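PDB 2I33: acid phosphatase from Bacillus anthracis, which hydrolyses phosphate monoesters at acidic pH as a class C, magnesium-dependent member of the HAD phosphatase superfamily. Local coordinates for the interface of chains A and B. Residues are numbered along the deposited sequence; one frame, centred on the assembly and turned at random. Chains: chain A/B, Acid phosphatase.

Contact 1: the interface of chains A and B. Residues chain A 243, 246-248; chain B 28, 78, 82.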
ATOM      1  N   HIS A 243      14.055  15.916   2.532  1.00 27.67           N
ATOM      2  CA  HIS A 243      15.375  15.342   2.256  1.00 28.56           C
ATOM      3  C   HIS A 243      16.068  14.770   3.493  1.00 28.43           C
ATOM      4  O   HIS A 243      16.671  13.692   3.447  1.00 28.72           O
ATOM      5  CB  HIS A 243      16.269  16.378   1.596  1.00 28.65           C
ATOM      6  CG  HIS A 243      15.978  16.569   0.146  1.00 30.78           C
ATOM      7  ND1 HIS A 243      14.970  17.390  -0.306  1.00 32.09           N
ATOM      8  CD2 HIS A 243      16.552  16.031  -0.955  1.00 33.17           C
ATOM      9  CE1 HIS A 243      14.954  17.372  -1.628  1.00 33.14           C
ATOM     10  NE2 HIS A 243      15.904  16.556  -2.045  1.00 34.53           N
ATOM     11  N   LEU A 246      14.960  11.202   4.580  1.00 27.82           N
ATOM     12  CA  LEU A 246      15.342  10.016   3.819  1.00 28.91           C
ATOM     13  C   LEU A 246      16.514   9.346   4.547  1.00 28.86           C
ATOM     14  O   LEU A 246      17.362  10.021   5.119  1.00 30.44           O
ATOM     15  CB  LEU A 246      15.774  10.394   2.413  1.00 28.48           C
ATOM     16  CG  LEU A 246      14.702  10.987   1.504  1.00 30.63           C
ATOM     17  CD1 LEU A 246      15.378  11.637   0.312  1.00 30.72           C
ATOM     18  CD2 LEU A 246      13.751   9.929   1.065  1.00 32.58           C
ATOM     19  N   LYS A 247      16.528   8.021   4.532  1.00 29.72           N
ATOM     20  CA  LYS A 247      17.584   7.219   5.148  1.00 30.65           C
ATOM     21  C   LYS A 247      18.340   6.642   3.972  1.00 31.00           C
ATOM     22  O   LYS A 247      17.912   5.665   3.368  1.00 29.89           O
ATOM     23  CB  LYS A 247      17.002   6.088   6.006  1.00 31.37           C
ATOM     24  CG  LYS A 247      15.883   6.505   6.960  1.00 32.51           C
ATOM     25  N   SER A 248      19.458   7.268   3.638  1.00 31.72           N
ATOM     26  CA  SER A 248      20.169   6.937   2.417  0.50 32.41           C
ATOM     27  C   SER A 248      21.331   5.973   2.639  1.00 32.84           C
ATOM     28  O   SER A 248      22.008   5.997   3.670  1.00 33.74           O
ATOM     29  CB  SER A 248      20.685   8.213   1.748  0.50 32.37           C
ATOM     30  OG  SER A 248      21.423   8.992   2.666  0.50 32.84           O
TER
ATOM     31  N   GLN B  28       9.909   4.766   3.427  1.00 27.90           N
ATOM     32  CA  GLN B  28      10.934   4.685   4.477  1.00 28.52           C
ATOM     33  C   GLN B  28      10.468   5.131   5.849  1.00 29.20           C
ATOM     34  O   GLN B  28      11.047   4.708   6.872  1.00 31.59           O
ATOM     35  CB  GLN B  28      12.143   5.537   4.127  1.00 28.44           C
ATOM     36  CG  GLN B  28      12.905   5.048   2.957  1.00 29.02           C
ATOM     37  CD  GLN B  28      14.330   5.539   3.006  1.00 31.47           C
ATOM     38  OE1 GLN B  28      14.574   6.764   3.005  1.00 32.32           O
ATOM     39  NE2 GLN B  28      15.288   4.602   3.069  1.00 31.70           N
ATOM     40  N   ALA B  78      16.539   6.085  -1.710  1.00 26.29           N
ATOM     41  CA  ALA B  78      16.820   7.348  -1.022  1.00 26.42           C
ATOM     42  C   ALA B  78      18.163   7.946  -1.484  1.00 26.11           C
ATOM     43  O   ALA B  78      18.286   9.156  -1.760  1.00 26.16           O
ATOM     44  CB  ALA B  78      16.831   7.099   0.469  1.00 27.13           C
ATOM     45  N   LYS B  82      19.000  11.551  -3.200  1.00 27.33           N
ATOM     46  CA  LYS B  82      19.962  12.462  -2.585  1.00 27.52           C
ATOM     47  C   LYS B  82      21.093  12.849  -3.538  1.00 26.84           C
ATOM     48  O   LYS B  82      21.567  13.982  -3.525  1.00 27.45           O
ATOM     49  CB  LYS B  82      20.553  11.851  -1.314  1.00 28.53           C
ATOM     50  CG  LYS B  82      19.554  11.766  -0.170  1.00 31.46           C
ATOM     51  CD  LYS B  82      20.237  11.797   1.210  1.00 35.98           C
ATOM     52  CE  LYS B  82      19.172  11.631   2.291  1.00 38.55           C
ATOM     53  NZ  LYS B  82      19.666  11.767   3.694  1.00 40.16           N
TER
HETATM   54  O   HOH W   1      20.727   9.102   5.196  1.00 39.16           O
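The side-chain amide of B:Gln28 lies alongside the backbone of A:Lys247 and reads it as a neighbouring strand would, with one acceptor and one donor. In this class C acid phosphatase of the HAD superfamily, the extended tail that follows helix 235-244 of chain A crosses helices 21-29 and 74-83 of chain B. The carbonyl OE1 of B:Gln28 accepts a hydrogen bond from the backbone N of A:Lys247 at 2.8 Å, and NE2 of B:Gln28 donates to A:Lys247 O, also at 2.8 Å. Both bonds are nearly straight, about 170° at the hydrogen. A:Lys247 O sits almost in the amide plane of B:Gln28, whereas the backbone N comes in tilted from the plane of the side-chain carbonyl. Two bonds in parallel fix the rotation of the amide. They go to main-chain atoms, so this pair probably depends little on the identity of the residue; the lysine side chain is incompletely modelled. The side chain of A:Leu246 crosses that of B:Gln28 at about a right angle.

On the other flank B:Lys82 stretches out from helix 74-83. Its CG stands opposite the carbonyl carbon (chi1 -70°), and the chain beyond is extended, bringing the ammonium NZ to A:Leu246 O at 3.2 Å from above the carbonyl plane. The methylene stem packs on the way, CE against A:Leu246 CB at 3.6 Å and CD against A:Ser248 CB at 3.7 Å. A water continues the polar link: it meets NZ of B:Lys82 at 3.2 Å and the hydroxyl OG of A:Ser248 at 2.6 Å, and also pairs with A:Ser248 N. Between the two long side chains, the methyl of B:Ala78 lies against A:Lys247 O.

Contact 2: the interface of chains A and B. Residues chain A 217, 222, 226; chain B 22, 25-26, 29-30.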
ATOM      1  N   PRO A 217       0.493   6.948  -0.539  1.00 27.60           N
ATOM      2  CA  PRO A 217       1.788   7.622  -0.503  1.00 27.68           C
ATOM      3  C   PRO A 217       1.759   9.058  -0.975  1.00 28.26           C
ATOM      4  O   PRO A 217       2.833   9.654  -1.120  1.00 29.44           O
ATOM      5  CB  PRO A 217       2.626   6.788  -1.476  1.00 28.67           C
ATOM      6  CG  PRO A 217       1.626   6.360  -2.467  1.00 28.50           C
ATOM      7  CD  PRO A 217       0.352   6.104  -1.742  1.00 28.38           C
ATOM      8  N   TRP A 222       1.521  10.817   7.671  1.00 26.82           N
ATOM      9  CA  TRP A 222       2.914  10.416   7.571  1.00 25.97           C
ATOM     10  C   TRP A 222       3.767  11.625   7.172  1.00 26.02           C
ATOM     11  O   TRP A 222       4.887  11.779   7.642  1.00 26.61           O
ATOM     12  CB  TRP A 222       3.080   9.278   6.567  1.00 26.98           C
ATOM     13  CG  TRP A 222       2.781   9.642   5.184  1.00 25.91           C
ATOM     14  CD1 TRP A 222       1.586   9.522   4.537  1.00 27.98           C
ATOM     15  CD2 TRP A 222       3.704  10.142   4.227  1.00 27.36           C
ATOM     16  NE1 TRP A 222       1.713   9.931   3.233  1.00 28.19           N
ATOM     17  CE2 TRP A 222       3.010  10.317   3.018  1.00 27.78           C
ATOM     18  CE3 TRP A 222       5.060  10.450   4.276  1.00 25.82           C
ATOM     19  CZ2 TRP A 222       3.639  10.779   1.867  1.00 27.31           C
ATOM     20  CZ3 TRP A 222       5.678  10.921   3.129  1.00 27.41           C
ATOM     21  CH2 TRP A 222       4.966  11.101   1.960  1.00 27.18           C
ATOM     22  N   LEU A 226       6.202  14.618   9.746  1.00 28.18           N
ATOM     23  CA  LEU A 226       7.536  15.150   9.460  1.00 28.45           C
ATOM     24  C   LEU A 226       7.645  16.649   9.720  1.00 27.73           C
ATOM     25  O   LEU A 226       8.723  17.146  10.008  1.00 27.71           O
ATOM     26  CB  LEU A 226       7.927  14.863   8.012  1.00 29.07           C
ATOM     27  CG  LEU A 226       8.063  13.375   7.700  1.00 30.80           C
ATOM     28  CD1 LEU A 226       8.061  13.231   6.217  1.00 33.78           C
ATOM     29  CD2 LEU A 226       9.317  12.783   8.296  1.00 31.08           C
TER
ATOM     30  N   MET B  22       8.691  11.743  -2.605  1.00 26.87           N
ATOM     31  CA  MET B  22       7.589  11.458  -1.657  1.00 26.90           C
ATOM     32  C   MET B  22       7.290   9.966  -1.560  1.00 27.05           C
ATOM     33  O   MET B  22       7.026   9.441  -0.480  1.00 27.06           O
ATOM     34  CB  MET B  22       6.340  12.232  -2.015  1.00 27.60           C
ATOM     35  CG  MET B  22       6.501  13.687  -1.738  1.00 28.13           C
ATOM     36  SD  MET B  22       6.574  14.049   0.033  1.00 32.82           S
ATOM     37  CE  MET B  22       4.849  14.186   0.453  1.00 34.44           C
ATOM     38  N   LEU B  25       9.948   8.609   0.650  1.00 27.37           N
ATOM     39  CA  LEU B  25       9.811   9.095   2.006  1.00 27.27           C
ATOM     40  C   LEU B  25       8.681   8.346   2.692  1.00 27.09           C
ATOM     41  O   LEU B  25       8.788   7.932   3.842  1.00 27.24           O
ATOM     42  CB  LEU B  25       9.585  10.608   1.979  1.00 28.39           C
ATOM     43  CG  LEU B  25       9.637  11.339   3.303  1.00 29.79           C
ATOM     44  CD1 LEU B  25      11.034  11.276   3.928  1.00 31.96           C
ATOM     45  CD2 LEU B  25       9.230  12.786   3.055  1.00 30.12           C
ATOM     46  N   TRP B  26       7.590   8.139   1.973  1.00 26.32           N
ATOM     47  CA  TRP B  26       6.477   7.345   2.525  1.00 26.67           C
ATOM     48  C   TRP B  26       6.969   5.935   2.844  1.00 27.33           C
ATOM     49  O   TRP B  26       6.755   5.397   3.940  1.00 27.34           O
ATOM     50  CB  TRP B  26       5.327   7.284   1.532  1.00 27.20           C
ATOM     51  CG  TRP B  26       4.144   6.485   2.022  1.00 27.52           C
ATOM     52  CD1 TRP B  26       3.132   6.923   2.833  1.00 27.85           C
ATOM     53  CD2 TRP B  26       3.862   5.099   1.765  1.00 27.41           C
ATOM     54  NE1 TRP B  26       2.238   5.909   3.069  1.00 27.01           N
ATOM     55  CE2 TRP B  26       2.653   4.785   2.420  1.00 26.49           C
ATOM     56  CE3 TRP B  26       4.478   4.110   0.987  1.00 27.63           C
ATOM     57  CZ2 TRP B  26       2.068   3.509   2.348  1.00 26.87           C
ATOM     58  CZ3 TRP B  26       3.911   2.842   0.937  1.00 28.23           C
ATOM     59  CH2 TRP B  26       2.716   2.549   1.605  1.00 28.06           C
ATOM     60  N   THR B  29       9.480   6.017   5.900  1.00 28.72           N
ATOM     61  CA  THR B  29       9.107   6.618   7.162  1.00 28.67           C
ATOM     62  C   THR B  29       7.674   6.389   7.588  1.00 28.62           C
ATOM     63  O   THR B  29       7.381   6.532   8.759  1.00 28.22           O
ATOM     64  CB  THR B  29       9.375   8.128   7.193  1.00 29.45           C
ATOM     65  OG1 THR B  29       8.405   8.830   6.406  1.00 28.79           O
ATOM     66  CG2 THR B  29      10.803   8.428   6.705  1.00 29.56           C
ATOM     67  N   ALA B  30       6.773   6.121   6.653  1.00 27.31           N
ATOM     68  CA  ALA B  30       5.361   6.116   7.002  1.00 27.18           C
ATOM     69  C   ALA B  30       5.019   4.882   7.830  1.00 26.91           C
ATOM     70  O   ALA B  30       5.242   3.742   7.413  1.00 27.87           O
ATOM     71  CB  ALA B  30       4.484   6.174   5.771  1.00 27.19           C
TER
HETATM   72  O   HOH W   2       6.205   9.393   8.125  1.00 20.59           O
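An aromatic, largely apolar patch of a two-fold symmetric homodimer interface, this contact sets A:Trp222 against helix 21-29 of chain B and helps hold the two copies together in the deposited assembly; the dimer may also be the working form. The two indoles, A:Trp222 and B:Trp26, meet edge to face with their planes 81° apart. B:Trp26 turns the CD1 corner of its five-membered ring onto a face of A:Trp222, and B:Trp26 CD1 is 3.3 Å from A:Trp222 NE1. B:Trp26 CB lies over the six-membered ring of A:Trp222, 3.8 Å from its centroid. With CG anti to the backbone N (chi1 180°), the ring of B:Trp26 swings so that its CD1 corner meets A:Trp222. A:Pro217 then caps a face of B:Trp26, its CA 3.7 Å from the centroid of the five-membered ring, so this indole is an edge to one neighbour and a platform to another.

Several aliphatic groups also pack around A:Trp222. The methyl CE of B:Met22, on a side chain bent at chi2 and chi3, reaches A:Trp222 CH2 at 3.4 Å; B:Leu25 CG lies in the ring plane at the edge; and the methyl CB of B:Ala30 meets A:Trp222 CB at 3.5 Å. Farther along, A:Leu226 and B:Leu25 point their methyls tip to tip. A water bridges A:Trp222 O to OG1 of B:Thr29, 2.8 Å from each, while this hydroxyl also donates to B:Leu25 O one helical turn back. In the fold, A:Trp222 and A:Leu226 belong to the short helix 221-226, A:Pro217 lies in the loop before it, and B:Ala30 directly follows helix 21-29.

About 10 Å separates the C-alpha centres of contact 1 and contact 2, and helix 21-29 of chain B serves both: B:Gln28 faces contact 1, while B:Met22, B:Leu25, B:Trp26 and B:Thr29 of the same helix work in contact 2. Chain A brings two different segments to this helix, the C-terminal tail in contact 1 and the region around helix 221-226 in contact 2. Side-chain-to-backbone hydrogen bonding and aromatic packing thus lie side by side on one dimer surface. Two-fold symmetry repeats both with the chains exchanged, so helix 21-29 of each copy is contacted by its partner at both of these patches, which probably favours a defined relative orientation.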